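Local coordinates for hypothetical protein ybgI (Escherichia coli, Escherichia coli O157:H7, PDB 1NMO), which is of unknown biochemical function but forms a toroidal hexamer with a dinuclear metal site and may help degrade radiation-damaged nucleotides, at residues T4-L9 / T234-T239; L27-K32 / K84-N89; Q46-E51 / V60-G65; H64-K69 / I91-W96; H103-N108 / S227-E232. All blocks are in the same frame, centred on the assembly; numbering follows the deposited sequence.

Contact 1 (T4-L9 / T234-T239); sequences TELEQL and TDLDVT
Two methyl-to-methyl touches make up the whole direct meeting of T4-L9 with T234-T239: L6 with L236, and L9 with T234, with no hydrogen bond across. In the first, CD1 of L6 lies 4.0 Å from CD1 of L236, one branch of each leucine meeting the other between helix and chain. L6 holds its CG anti to the backbone N (chi1 167°), which points the branch at L236, while L236 carries its own CG anti to its carbonyl carbon and meets L6 at a slant. A turn further along the helix, CD2 of L9 comes alongside CG2 of T234 at 4.1 Å, the two side chains running past each other in opposite directions. The contact joins helix 3-13, at the beginning of the chain, to the lead-in of strand 237-240, an outermost strand of the five-stranded mixed sheet within this chain. T234 follows helix 221-233 and turns its two branches to different uses. Its methyl meets the leucine, whereas OG1 accepts from L236 N at 3.3 Å (N-H...O angle 154°), an ST turn, and is also bonded to L230 O. That turn ties T234 to the leucine two residues on. Both buried leucines, L6 and L236, also rest on I38 of strand 37-41, and L6 touches L230 of helix 221-233.

Contact 2 (L27-K32 / K84-N89); sequences LQVEGK and KTLLAN
N89 ND2 donates to T85 O at 2.8 Å, folding the amide back over the end of helix 78-88, the helix that offers L86 and L87 to V29. The bond uses an in-plane lone pair of the carbonyl but is bent, with an N-H...O angle of 137°, and the acceptor sits 27° out of the amide plane of N89. Across the contact everything is apolar. V29 divides its two methyls between neighbouring leucines: CG2 approaches CD1 of L86 at 4.2 Å, while CG1 lies 4.1 Å from CG of L87. Both leucines cross the valine at about a right angle, one at each methyl. With CG1 anti to the backbone N (chi1 -174°), CG2 is placed beside that N and faces the more buried leucine. L87 belongs to the exposed side; its CD2 also comes to 4.3 Å from E30 O, a loose approach at the border of the patch. Q28 and V29 form a classic beta bulge opposite L93, and both are bonded through their backbones to that residue. After the bulge the chain leaves the sheet; the side chain of N92 accepts from G31 N through OD1 and bonds K32 O through ND2, while K32 NZ forms a salt bridge with D58. Strand 26-29, an outermost strand of the five-stranded sheet within this chain, thus lies beside strand 92-95 with helix 78-88 packed against it, and L86 continues inward to L49 of helix 46-54.

Contact 3 (Q46-E51 / V60-G65); sequences QALLDE and VIVHHG. With FE (Fe (III) ion), chain G; FE (Fe (III) ion), chain H.
L48 makes the tight part of this contact: its CD1 alone reaches both V60 and V62, two residues of strand 59-62 that point to the same face of the sheet. It stands 3.7 Å from CG1 of V60 and equally close to CG1 of V62, crossing V60 at a slant and sliding past V62 in the opposite direction. Packing is slacker at L49, where CD1 comes only to 4.3 Å from CG2 of V60. Helix 46-54 is the connection of a beta-alpha-beta unit, strand 37-41, helix, strand 59-62; the axes of 46-51 and 60-62 approach to 10.1 Å, their directions 148° apart, nearer antiparallel than parallel. L48 also rests on V39 of the first strand, so one leucine bridges both. Away from the strand, Q46 and D50 pair on the helix surface: Q46 NE2 donates to D50 OD1 at 3.0 Å, almost straight (178°) and in the amide plane, and is also bonded to T85 OG1. The chain turns a corner at H63. There NE2 of H63 binds one iron at 2.5 Å with D101 and E219, and NE2 of H64 binds the other at 2.1 Å with H215 and E219. CD2 of H63 lies over one face of the H64 ring.

Contact 4 (H64-K69 / I91-W96); sequences HGYFWK and INLYGW. With FE (Fe (III) ion), chain G.
The chain passes closest at two glycines, G65 of the irregular run 64-69 and G95 of strand 92-95, whose CA atoms lie 5.0 Å apart with no hydrogen bond joining the segments. Beside them L93 carries the side-chain contact. Its CD2 sits over one face of the Y66 ring, 3.9 Å from the centroid and 25° off the ring normal, a CH-pi contact displaced toward the rim so that Y66 CE2 is nearest, at 3.6 Å. With CG anti to the backbone N (chi1 169°), L93 brings this branch to the ring, the two side chains crossing at about a right angle, and the same methyl lies 4.4 Å from G65 CA. The tyrosine is held at its hydroxyl, bonded to A44 O, and at its backbone N, bonded to Q28 OE1 of strand 26-29. Further along the loop, CB of Y66 lies over the centre of the F67 ring. W68 then folds back, its NE1 donating to G65 O at 3.0 Å from 49° above the carbonyl plane. This packing fastens the loop that follows strand 59-62 onto strand 92-95, directly after H64, a ligand of the dinuclear iron site seen in this NIF3-family protein.

Contact 5 (H103-N108 / S227-E232); sequences HPELGN and SEWLNE
L106 and E105 meet the indole of W229 in different ways. CD2 of L106 lies over one face, offset toward the rim, with CG of W229 its nearest atom at 4.3 Å. The carboxylate of E105 approaches obliquely, its OE2 4.2 Å from CD1 of W229 and its plane 79° from the ring, a loose approach at the exposed E105. W229 extends its ring from helix 221-233 with CG anti to the backbone N (chi1 -177°), which carries the indole out to the loop. E105 likewise reaches over on an extended chain, and its other oxygen, OE1, forms a salt bridge with K13 of helix 3-13. That lysine also touches both L106 and W229, so helix 3-13 joins the patch. What positions L106 lies within its own loop: its backbone N donates to ND1 of H103 at 3.1 Å, nearly straight at 167° and close to the imidazole plane. One residue on, G107 N bonds to H103 O at 2.9 Å, closing the turn. G107 occupies the N-cap position of helix 108-116, and H103 is the first residue past helix 98-102, so the turn connects two helices. Just beyond it, N108 bonds through OD1 to G222 N at the start of helix 221-233, and through ND2 to OD1 of D101, a ligand of the dinuclear iron site.

Contacts 3 and 4 are the buried ones. They share H64 and G65, reach the same iron ion, and are joined by backbone bonds between neighbouring strands at V60 with N92 and Y94. Contacts 1, 2 and 5 are partly buried; contacts 2 and 5 include exposed residues, contact 1 none among those that touch. Contacts 1 to 4 all reach the five-stranded sheet: contact 2 at strand 26-29, contact 1 at strand 237-240, the two outermost strands within the chain. Helix 221-233 of contact 5 leads into strand 237-240 of contact 1, with N231 ND2 bonded to V238 O. Aliphatic pairs dominate contacts 1 to 3, whereas an aromatic face receives a leucine in contacts 4 and 5.

Contact 1 (T4-L9 / T234-T239)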
# COMPACT_ATOMS: atom_id res chain seq x y z
N THR A 4 20.83 39.03 27.34
CA THR A 4 22.31 38.92 27.28
C THR A 4 22.92 38.11 28.42
O THR A 4 24.04 37.62 28.33
CB THR A 4 22.90 40.27 27.32
OG1 THR A 4 22.27 40.96 28.41
CG2 THR A 4 22.68 41.03 25.98
N GLU A 5 22.17 38.01 29.52
CA GLU A 5 22.57 37.25 30.69
C GLU A 5 22.36 35.83 30.32
O GLU A 5 23.22 35.04 30.53
CB GLU A 5 21.64 37.55 31.87
CG GLU A 5 22.28 38.48 32.85
CD GLU A 5 21.26 39.33 33.61
OE1 GLU A 5 20.08 38.94 33.84
OE2 GLU A 5 21.68 40.42 34.00
N LEU A 6 21.21 35.48 29.74
CA LEU A 6 21.03 34.08 29.37
C LEU A 6 22.05 33.70 28.29
O LEU A 6 22.45 32.57 28.22
CB LEU A 6 19.60 33.84 28.89
CG LEU A 6 19.18 32.53 28.16
CD1 LEU A 6 19.46 31.30 29.10
CD2 LEU A 6 17.70 32.57 27.76
N GLU A 7 22.53 34.61 27.45
CA GLU A 7 23.48 34.17 26.46
C GLU A 7 24.76 33.88 27.24
O GLU A 7 25.41 32.80 27.09
CB GLU A 7 23.73 35.26 25.40
CG GLU A 7 24.96 35.02 24.51
CD GLU A 7 25.22 36.22 23.58
OE1 GLU A 7 25.16 37.35 24.10
OE2 GLU A 7 25.47 36.06 22.35
N GLN A 8 25.16 34.83 28.07
CA GLN A 8 26.39 34.62 28.89
C GLN A 8 26.29 33.32 29.76
O GLN A 8 27.28 32.57 29.96
CB GLN A 8 26.64 35.81 29.85
CG GLN A 8 27.80 35.52 30.86
CD GLN A 8 27.86 36.49 32.06
OE1 GLN A 8 26.82 36.98 32.59
NE2 GLN A 8 29.08 36.75 32.52
N LEU A 9 25.10 33.03 30.25
CA LEU A 9 24.97 31.83 31.09
C LEU A 9 25.29 30.50 30.34
O LEU A 9 26.02 29.62 30.83
CB LEU A 9 23.55 31.79 31.65
CG LEU A 9 23.35 30.52 32.46
CD1 LEU A 9 24.23 30.56 33.77
CD2 LEU A 9 21.94 30.42 32.83
N THR A 234 17.35 27.45 36.67
CA THR A 234 16.82 28.80 36.57
C THR A 234 15.32 28.76 36.73
O THR A 234 14.73 27.69 36.90
CB THR A 234 17.13 29.45 35.19
OG1 THR A 234 16.29 28.83 34.20
CG2 THR A 234 18.54 29.34 34.84
N ASP A 235 14.70 29.93 36.68
CA ASP A 235 13.24 30.02 36.85
C ASP A 235 12.49 30.16 35.53
O ASP A 235 11.23 30.32 35.48
CB ASP A 235 12.90 31.18 37.81
CG ASP A 235 13.63 31.02 39.19
OD1 ASP A 235 13.55 29.87 39.78
OD2 ASP A 235 14.28 32.02 39.67
N LEU A 236 13.28 30.06 34.46
CA LEU A 236 12.80 30.17 33.09
C LEU A 236 11.89 29.00 32.81
O LEU A 236 12.09 27.94 33.34
CB LEU A 236 13.97 30.10 32.13
CG LEU A 236 14.98 31.23 32.18
CD1 LEU A 236 16.14 30.86 31.29
CD2 LEU A 236 14.32 32.58 31.79
N ASP A 237 10.89 29.19 31.95
CA ASP A 237 10.03 28.09 31.59
C ASP A 237 10.54 27.59 30.18
O ASP A 237 10.19 28.20 29.17
CB ASP A 237 8.58 28.63 31.50
CG ASP A 237 7.62 27.62 30.88
OD1 ASP A 237 7.88 26.41 31.05
OD2 ASP A 237 6.59 28.01 30.24
N VAL A 238 11.32 26.50 30.12
CA VAL A 238 11.84 26.02 28.85
C VAL A 238 11.15 24.76 28.35
O VAL A 238 11.04 23.78 29.10
CB VAL A 238 13.34 25.76 28.96
CG1 VAL A 238 13.94 25.59 27.57
CG2 VAL A 238 14.01 26.97 29.66
N THR A 239 10.65 24.76 27.09
CA THR A 239 9.94 23.60 26.55
C THR A 239 10.62 23.13 25.27
O THR A 239 10.59 23.81 24.26
CB THR A 239 8.47 23.99 26.18
OG1 THR A 239 7.79 24.52 27.33
CG2 THR A 239 7.66 22.77 25.72

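Contact 2 (L27-K32 / K84-N89)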
# COMPACT_ATOMS: atom_id res chain seq x y z
N LEU A 27 23.57 34.62 21.06
CA LEU A 27 22.35 35.33 20.59
C LEU A 27 22.48 35.50 19.08
O LEU A 27 23.39 36.21 18.66
CB LEU A 27 22.32 36.76 21.14
CG LEU A 27 21.04 37.13 21.84
CD1 LEU A 27 20.95 38.62 21.90
CD2 LEU A 27 19.86 36.54 21.18
N GLN A 28 21.65 34.91 18.24
CA GLN A 28 21.90 35.21 16.83
C GLN A 28 20.91 36.26 16.32
O GLN A 28 21.16 36.94 15.32
CB GLN A 28 21.77 33.95 15.99
CG GLN A 28 22.73 32.83 16.41
CD GLN A 28 22.63 31.68 15.44
OE1 GLN A 28 21.70 31.64 14.61
NE2 GLN A 28 23.57 30.74 15.51
N VAL A 29 19.77 36.43 16.97
CA VAL A 29 18.84 37.44 16.45
C VAL A 29 18.28 38.00 17.72
O VAL A 29 17.61 37.31 18.46
CB VAL A 29 17.71 36.82 15.59
CG1 VAL A 29 16.86 37.95 14.97
CG2 VAL A 29 18.34 35.91 14.46
N GLU A 30 18.61 39.25 18.01
CA GLU A 30 18.13 39.90 19.22
C GLU A 30 16.64 40.21 19.17
O GLU A 30 16.11 40.60 18.14
CB GLU A 30 18.88 41.19 19.41
CG GLU A 30 18.84 41.74 20.75
CD GLU A 30 19.39 43.15 20.77
OE1 GLU A 30 20.16 43.51 19.81
OE2 GLU A 30 19.07 43.89 21.75
N GLY A 31 15.99 40.08 20.35
CA GLY A 31 14.58 40.37 20.54
C GLY A 31 14.34 41.11 21.87
O GLY A 31 15.19 41.92 22.28
N LYS A 32 13.17 40.88 22.52
CA LYS A 32 12.83 41.58 23.78
C LYS A 32 13.89 41.28 24.83
O LYS A 32 14.39 40.16 24.97
CB LYS A 32 11.46 41.17 24.29
CG LYS A 32 11.40 39.71 24.43
CD LYS A 32 10.11 39.18 25.06
CE LYS A 32 8.84 39.68 24.42
NZ LYS A 32 7.93 38.50 24.25
N LYS A 84 11.33 37.42 9.69
CA LYS A 84 10.21 38.31 9.91
C LYS A 84 9.53 37.72 11.11
O LYS A 84 9.14 38.42 12.03
CB LYS A 84 9.17 38.27 8.80
CG LYS A 84 7.97 39.25 9.07
CD LYS A 84 6.90 39.21 7.95
CE LYS A 84 5.71 40.11 8.28
NZ LYS A 84 4.57 39.96 7.24
N THR A 85 9.37 36.40 11.12
CA THR A 85 8.65 35.84 12.24
C THR A 85 9.33 36.17 13.60
O THR A 85 8.68 36.49 14.60
CB THR A 85 8.56 34.35 12.09
OG1 THR A 85 7.81 34.02 10.91
CG2 THR A 85 7.83 33.80 13.30
N LEU A 86 10.65 36.08 13.66
CA LEU A 86 11.38 36.38 14.89
C LEU A 86 11.35 37.88 15.17
O LEU A 86 11.00 38.34 16.28
CB LEU A 86 12.88 35.95 14.75
CG LEU A 86 13.23 34.45 14.71
CD1 LEU A 86 14.59 34.15 14.10
CD2 LEU A 86 13.14 33.92 16.11
N LEU A 87 11.73 38.67 14.16
CA LEU A 87 11.85 40.09 14.45
C LEU A 87 10.56 40.73 14.70
O LEU A 87 10.46 41.48 15.64
CB LEU A 87 12.58 40.85 13.33
CG LEU A 87 14.03 40.46 13.29
CD1 LEU A 87 14.50 40.47 11.86
CD2 LEU A 87 14.81 41.46 14.09
N ALA A 88 9.54 40.42 13.91
CA ALA A 88 8.28 41.14 14.15
C ALA A 88 7.62 40.77 15.48
O ALA A 88 6.74 41.49 15.97
CB ALA A 88 7.30 40.92 13.00
N ASN A 89 8.03 39.64 16.08
CA ASN A 89 7.39 39.22 17.36
C ASN A 89 8.39 39.38 18.53
O ASN A 89 8.14 38.94 19.63
CB ASN A 89 6.93 37.75 17.22
CG ASN A 89 5.80 37.61 16.26
OD1 ASN A 89 4.81 38.31 16.41
ND2 ASN A 89 5.94 36.76 15.24

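Contact 3 (Q46-E51 / V60-G65)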
# COMPACT_ATOMS: atom_id res chain seq x y z
N GLN A 46 10.96 27.15 10.11
CA GLN A 46 9.74 27.93 10.23
C GLN A 46 8.79 27.21 11.17
O GLN A 46 8.06 27.84 11.92
CB GLN A 46 9.04 27.98 8.88
CG GLN A 46 7.84 28.97 8.89
CD GLN A 46 8.37 30.36 9.01
OE1 GLN A 46 9.29 30.73 8.24
NE2 GLN A 46 7.86 31.15 9.97
N ALA A 47 8.76 25.87 11.12
CA ALA A 47 7.83 25.12 11.96
C ALA A 47 8.04 25.32 13.44
O ALA A 47 7.08 25.41 14.17
CB ALA A 47 7.87 23.61 11.59
N LEU A 48 9.27 25.45 13.91
CA LEU A 48 9.57 25.68 15.36
C LEU A 48 9.19 27.07 15.68
O LEU A 48 8.64 27.42 16.75
CB LEU A 48 11.07 25.62 15.65
CG LEU A 48 11.75 24.84 16.75
CD1 LEU A 48 12.94 25.60 17.39
CD2 LEU A 48 10.72 24.38 17.72
N LEU A 49 9.55 27.95 14.78
CA LEU A 49 9.26 29.38 14.99
C LEU A 49 7.75 29.62 15.07
O LEU A 49 7.26 30.45 15.82
CB LEU A 49 9.86 30.10 13.82
CG LEU A 49 11.16 30.86 13.99
CD1 LEU A 49 12.05 30.35 15.02
CD2 LEU A 49 11.78 31.00 12.66
N ASP A 50 6.99 28.90 14.28
CA ASP A 50 5.56 29.11 14.40
C ASP A 50 5.14 28.54 15.79
O ASP A 50 4.25 29.07 16.47
CB ASP A 50 4.79 28.39 13.27
CG ASP A 50 5.18 28.88 11.87
OD1 ASP A 50 5.63 30.07 11.71
OD2 ASP A 50 4.98 28.08 10.93
N GLU A 51 5.73 27.44 16.21
CA GLU A 51 5.30 26.95 17.51
C GLU A 51 5.70 27.92 18.58
O GLU A 51 4.97 28.02 19.58
CB GLU A 51 5.88 25.60 17.86
CG GLU A 51 5.05 24.44 17.35
CD GLU A 51 3.71 24.29 18.08
OE1 GLU A 51 3.69 23.99 19.28
OE2 GLU A 51 2.66 24.47 17.44
N VAL A 60 14.06 31.50 21.44
CA VAL A 60 14.14 30.19 20.81
C VAL A 60 15.59 29.78 20.91
O VAL A 60 16.47 30.61 20.65
CB VAL A 60 13.76 30.22 19.35
CG1 VAL A 60 14.06 28.86 18.66
CG2 VAL A 60 12.34 30.47 19.31
N ILE A 61 15.84 28.55 21.36
CA ILE A 61 17.21 28.07 21.43
C ILE A 61 17.32 26.77 20.58
O ILE A 61 16.43 25.90 20.65
CB ILE A 61 17.65 27.81 22.88
CG1 ILE A 61 17.47 29.07 23.73
CG2 ILE A 61 19.10 27.34 22.82
CD1 ILE A 61 17.97 28.97 25.19
N VAL A 62 18.38 26.66 19.77
CA VAL A 62 18.52 25.55 18.85
C VAL A 62 19.94 25.07 18.66
O VAL A 62 20.86 25.74 19.11
CB VAL A 62 18.05 25.94 17.42
CG1 VAL A 62 16.57 26.26 17.39
CG2 VAL A 62 18.84 27.08 16.91
N HIS A 63 20.10 23.87 18.06
CA HIS A 63 21.42 23.37 17.75
C HIS A 63 21.88 23.96 16.40
O HIS A 63 23.08 24.21 16.24
CB HIS A 63 21.42 21.88 17.64
CG HIS A 63 22.76 21.28 17.33
ND1 HIS A 63 23.96 21.78 17.83
CD2 HIS A 63 23.09 20.20 16.56
CE1 HIS A 63 24.96 21.03 17.37
NE2 HIS A 63 24.47 20.07 16.59
N HIS A 64 20.94 24.16 15.46
CA HIS A 64 21.19 24.72 14.12
C HIS A 64 20.43 26.04 13.87
O HIS A 64 19.23 26.06 13.52
CB HIS A 64 20.77 23.75 13.02
CG HIS A 64 21.46 22.43 13.06
ND1 HIS A 64 20.83 21.28 13.48
CD2 HIS A 64 22.71 22.07 12.70
CE1 HIS A 64 21.66 20.27 13.37
NE2 HIS A 64 22.81 20.72 12.89
N GLY A 65 21.12 27.16 14.01
CA GLY A 65 20.47 28.45 13.81
C GLY A 65 20.81 28.95 12.45
O GLY A 65 20.77 28.15 11.51
FE FE G . 23.94 18.92 13.07
FE FE H . 26.08 18.54 15.38
O HOH W 1 27.91 17.21 14.68

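Contact 4 (H64-K69 / I91-W96)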
# COMPACT_ATOMS: atom_id res chain seq x y z
N HIS A 64 20.94 24.16 15.46
CA HIS A 64 21.19 24.72 14.12
C HIS A 64 20.43 26.04 13.87
O HIS A 64 19.23 26.06 13.52
CB HIS A 64 20.77 23.75 13.02
CG HIS A 64 21.46 22.43 13.06
ND1 HIS A 64 20.83 21.28 13.48
CD2 HIS A 64 22.71 22.07 12.70
CE1 HIS A 64 21.66 20.27 13.37
NE2 HIS A 64 22.81 20.72 12.89
N GLY A 65 21.12 27.16 14.01
CA GLY A 65 20.47 28.45 13.81
C GLY A 65 20.81 28.95 12.45
O GLY A 65 20.77 28.15 11.51
N TYR A 66 21.21 30.22 12.32
CA TYR A 66 21.48 30.78 10.97
C TYR A 66 22.91 31.33 10.76
O TYR A 66 23.81 31.09 11.57
CB TYR A 66 20.50 31.93 10.69
CG TYR A 66 19.03 31.63 10.95
CD1 TYR A 66 18.53 30.39 10.72
CD2 TYR A 66 18.14 32.62 11.45
CE1 TYR A 66 17.19 30.09 10.99
CE2 TYR A 66 16.78 32.32 11.71
CZ TYR A 66 16.33 31.03 11.48
OH TYR A 66 15.04 30.57 11.78
N PHE A 67 23.09 32.03 9.65
CA PHE A 67 24.37 32.71 9.36
C PHE A 67 25.58 31.81 9.26
O PHE A 67 26.62 32.11 9.85
CB PHE A 67 24.60 33.72 10.46
CG PHE A 67 23.37 34.53 10.77
CD1 PHE A 67 22.65 35.12 9.73
CD2 PHE A 67 22.92 34.70 12.05
CE1 PHE A 67 21.50 35.86 9.97
CE2 PHE A 67 21.80 35.42 12.31
CZ PHE A 67 21.08 36.01 11.24
N TRP A 68 25.41 30.67 8.58
CA TRP A 68 26.49 29.70 8.35
C TRP A 68 27.55 30.33 7.41
O TRP A 68 27.23 31.10 6.46
CB TRP A 68 25.94 28.42 7.70
CG TRP A 68 25.04 27.69 8.63
CD1 TRP A 68 23.67 27.91 8.78
CD2 TRP A 68 25.43 26.82 9.74
NE1 TRP A 68 23.21 27.25 9.93
CE2 TRP A 68 24.24 26.58 10.53
CE3 TRP A 68 26.65 26.23 10.16
CZ2 TRP A 68 24.25 25.77 11.70
CZ3 TRP A 68 26.66 25.43 11.33
CH2 TRP A 68 25.46 25.21 12.08
N LYS A 69 28.81 29.95 7.68
CA LYS A 69 29.89 30.46 6.91
C LYS A 69 29.69 30.11 5.43
O LYS A 69 29.40 28.95 5.03
CB LYS A 69 31.25 29.95 7.42
CG LYS A 69 32.44 30.88 7.05
CD LYS A 69 33.13 31.57 8.31
CE LYS A 69 33.31 30.60 9.53
NZ LYS A 69 34.34 29.49 9.38
N ILE A 91 11.13 38.00 19.19
CA ILE A 91 11.60 36.75 19.77
C ILE A 91 13.13 36.66 19.62
O ILE A 91 13.62 36.81 18.51
CB ILE A 91 10.95 35.57 19.05
CG1 ILE A 91 9.46 35.50 19.30
CG2 ILE A 91 11.55 34.28 19.51
CD1 ILE A 91 8.79 34.31 18.60
N ASN A 92 13.88 36.47 20.71
CA ASN A 92 15.35 36.22 20.64
C ASN A 92 15.73 34.82 20.03
O ASN A 92 15.21 33.78 20.47
CB ASN A 92 15.98 36.26 22.05
CG ASN A 92 15.80 37.60 22.70
OD1 ASN A 92 16.68 38.46 22.61
ND2 ASN A 92 14.64 37.83 23.29
N LEU A 93 16.60 34.73 19.02
CA LEU A 93 16.98 33.36 18.59
C LEU A 93 18.41 33.16 19.05
O LEU A 93 19.27 34.00 18.75
CB LEU A 93 17.03 33.18 17.09
CG LEU A 93 17.68 31.86 16.61
CD1 LEU A 93 16.68 30.75 16.90
CD2 LEU A 93 17.95 31.87 15.10
N TYR A 94 18.68 32.07 19.79
CA TYR A 94 20.05 31.75 20.19
C TYR A 94 20.23 30.40 19.54
O TYR A 94 19.23 29.66 19.35
CB TYR A 94 20.19 31.49 21.71
CG TYR A 94 19.76 32.61 22.68
CD1 TYR A 94 18.44 32.91 22.86
CD2 TYR A 94 20.71 33.32 23.42
CE1 TYR A 94 18.03 33.90 23.78
CE2 TYR A 94 20.33 34.33 24.33
CZ TYR A 94 18.99 34.60 24.51
OH TYR A 94 18.61 35.53 25.48
N GLY A 95 21.49 30.08 19.18
CA GLY A 95 21.89 28.78 18.63
C GLY A 95 23.31 28.45 19.18
O GLY A 95 24.13 29.37 19.39
N TRP A 96 23.61 27.18 19.51
CA TRP A 96 24.93 26.73 19.90
C TRP A 96 25.22 25.49 19.05
O TRP A 96 24.57 24.45 19.20
CB TRP A 96 25.02 26.35 21.38
CG TRP A 96 25.27 27.54 22.23
CD1 TRP A 96 26.48 28.09 22.52
CD2 TRP A 96 24.28 28.43 22.79
NE1 TRP A 96 26.32 29.25 23.21
CE2 TRP A 96 24.99 29.49 23.40
CE3 TRP A 96 22.86 28.43 22.84
CZ2 TRP A 96 24.34 30.54 24.03
CZ3 TRP A 96 22.21 29.46 23.46
CH2 TRP A 96 22.96 30.52 24.06
FE FE G . 23.94 18.92 13.07

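Contact 5 (H103-N108 / S227-E232)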
# COMPACT_ATOMS: atom_id res chain seq x y z
N HIS A 103 30.16 19.33 24.61
CA HIS A 103 30.07 19.26 26.10
C HIS A 103 29.98 17.83 26.73
O HIS A 103 29.04 17.08 26.50
CB HIS A 103 28.91 20.14 26.59
CG HIS A 103 29.02 20.54 28.02
ND1 HIS A 103 28.27 19.95 29.02
CD2 HIS A 103 29.92 21.35 28.64
CE1 HIS A 103 28.70 20.37 30.20
NE2 HIS A 103 29.70 21.22 29.99
N PRO A 104 30.91 17.49 27.64
CA PRO A 104 30.84 16.13 28.21
C PRO A 104 29.56 15.72 28.98
O PRO A 104 29.30 14.53 29.24
CB PRO A 104 32.07 16.06 29.11
CG PRO A 104 32.98 17.25 28.68
CD PRO A 104 31.91 18.31 28.35
N GLU A 105 28.78 16.69 29.40
CA GLU A 105 27.63 16.37 30.19
C GLU A 105 26.36 16.51 29.39
O GLU A 105 25.54 15.60 29.31
CB GLU A 105 27.58 17.32 31.39
CG GLU A 105 26.21 17.36 32.04
CD GLU A 105 26.05 18.44 33.10
OE1 GLU A 105 27.04 19.19 33.42
OE2 GLU A 105 24.90 18.54 33.63
N LEU A 106 26.23 17.67 28.75
CA LEU A 106 25.04 18.11 27.98
C LEU A 106 25.09 17.85 26.48
O LEU A 106 24.07 17.86 25.79
CB LEU A 106 24.89 19.65 28.21
CG LEU A 106 24.07 20.26 29.38
CD1 LEU A 106 23.72 19.31 30.47
CD2 LEU A 106 24.75 21.51 29.87
N GLY A 107 26.29 17.66 25.96
CA GLY A 107 26.46 17.47 24.53
C GLY A 107 25.72 16.37 23.78
O GLY A 107 25.39 15.38 24.41
N ASN A 108 25.51 16.54 22.44
CA ASN A 108 24.82 15.56 21.63
C ASN A 108 25.60 14.26 21.75
O ASN A 108 25.03 13.22 21.89
CB ASN A 108 24.76 15.94 20.14
CG ASN A 108 23.85 17.17 19.83
OD1 ASN A 108 22.71 17.31 20.35
ND2 ASN A 108 24.34 18.04 18.93
N SER A 227 17.92 22.04 27.72
CA SER A 227 16.61 22.64 28.10
C SER A 227 16.22 22.23 29.52
O SER A 227 15.62 23.03 30.25
CB SER A 227 15.49 22.20 27.13
OG SER A 227 15.83 22.54 25.80
N GLU A 228 16.56 20.98 29.91
CA GLU A 228 16.25 20.48 31.28
C GLU A 228 17.22 21.16 32.20
O GLU A 228 16.88 21.62 33.27
CB GLU A 228 16.45 18.97 31.34
CG GLU A 228 15.44 18.23 30.48
CD GLU A 228 15.84 16.78 30.18
OE1 GLU A 228 17.11 16.48 30.21
OE2 GLU A 228 14.88 15.96 29.89
N TRP A 229 18.46 21.28 31.77
CA TRP A 229 19.43 21.95 32.62
C TRP A 229 18.93 23.37 32.89
O TRP A 229 19.10 23.93 33.99
CB TRP A 229 20.79 22.06 31.93
CG TRP A 229 21.85 22.68 32.78
CD1 TRP A 229 22.64 22.03 33.72
CD2 TRP A 229 22.26 24.06 32.80
NE1 TRP A 229 23.52 22.95 34.32
CE2 TRP A 229 23.29 24.19 33.77
CE3 TRP A 229 21.85 25.21 32.10
CZ2 TRP A 229 23.92 25.42 34.05
CZ3 TRP A 229 22.47 26.46 32.38
CH2 TRP A 229 23.49 26.55 33.35
N LEU A 230 18.33 24.03 31.90
CA LEU A 230 17.89 25.40 32.23
C LEU A 230 16.69 25.33 33.18
O LEU A 230 16.59 26.12 34.09
CB LEU A 230 17.53 26.18 30.96
CG LEU A 230 18.68 26.61 30.05
CD1 LEU A 230 18.07 26.70 28.69
CD2 LEU A 230 19.27 28.03 30.47
N ASN A 231 15.77 24.41 32.96
CA ASN A 231 14.65 24.34 33.87
C ASN A 231 15.09 24.08 35.33
O ASN A 231 14.49 24.61 36.30
CB ASN A 231 13.69 23.23 33.41
CG ASN A 231 12.81 23.67 32.28
OD1 ASN A 231 12.30 24.81 32.29
ND2 ASN A 231 12.55 22.79 31.32
N GLU A 232 16.11 23.24 35.50
CA GLU A 232 16.57 22.90 36.85
C GLU A 232 17.52 23.95 37.46
O GLU A 232 17.70 23.96 38.69
CB GLU A 232 17.20 21.46 36.89
CG GLU A 232 16.30 20.36 36.17
CD GLU A 232 17.02 19.01 35.86
OE1 GLU A 232 18.29 19.00 35.72
OE2 GLU A 232 16.31 17.93 35.72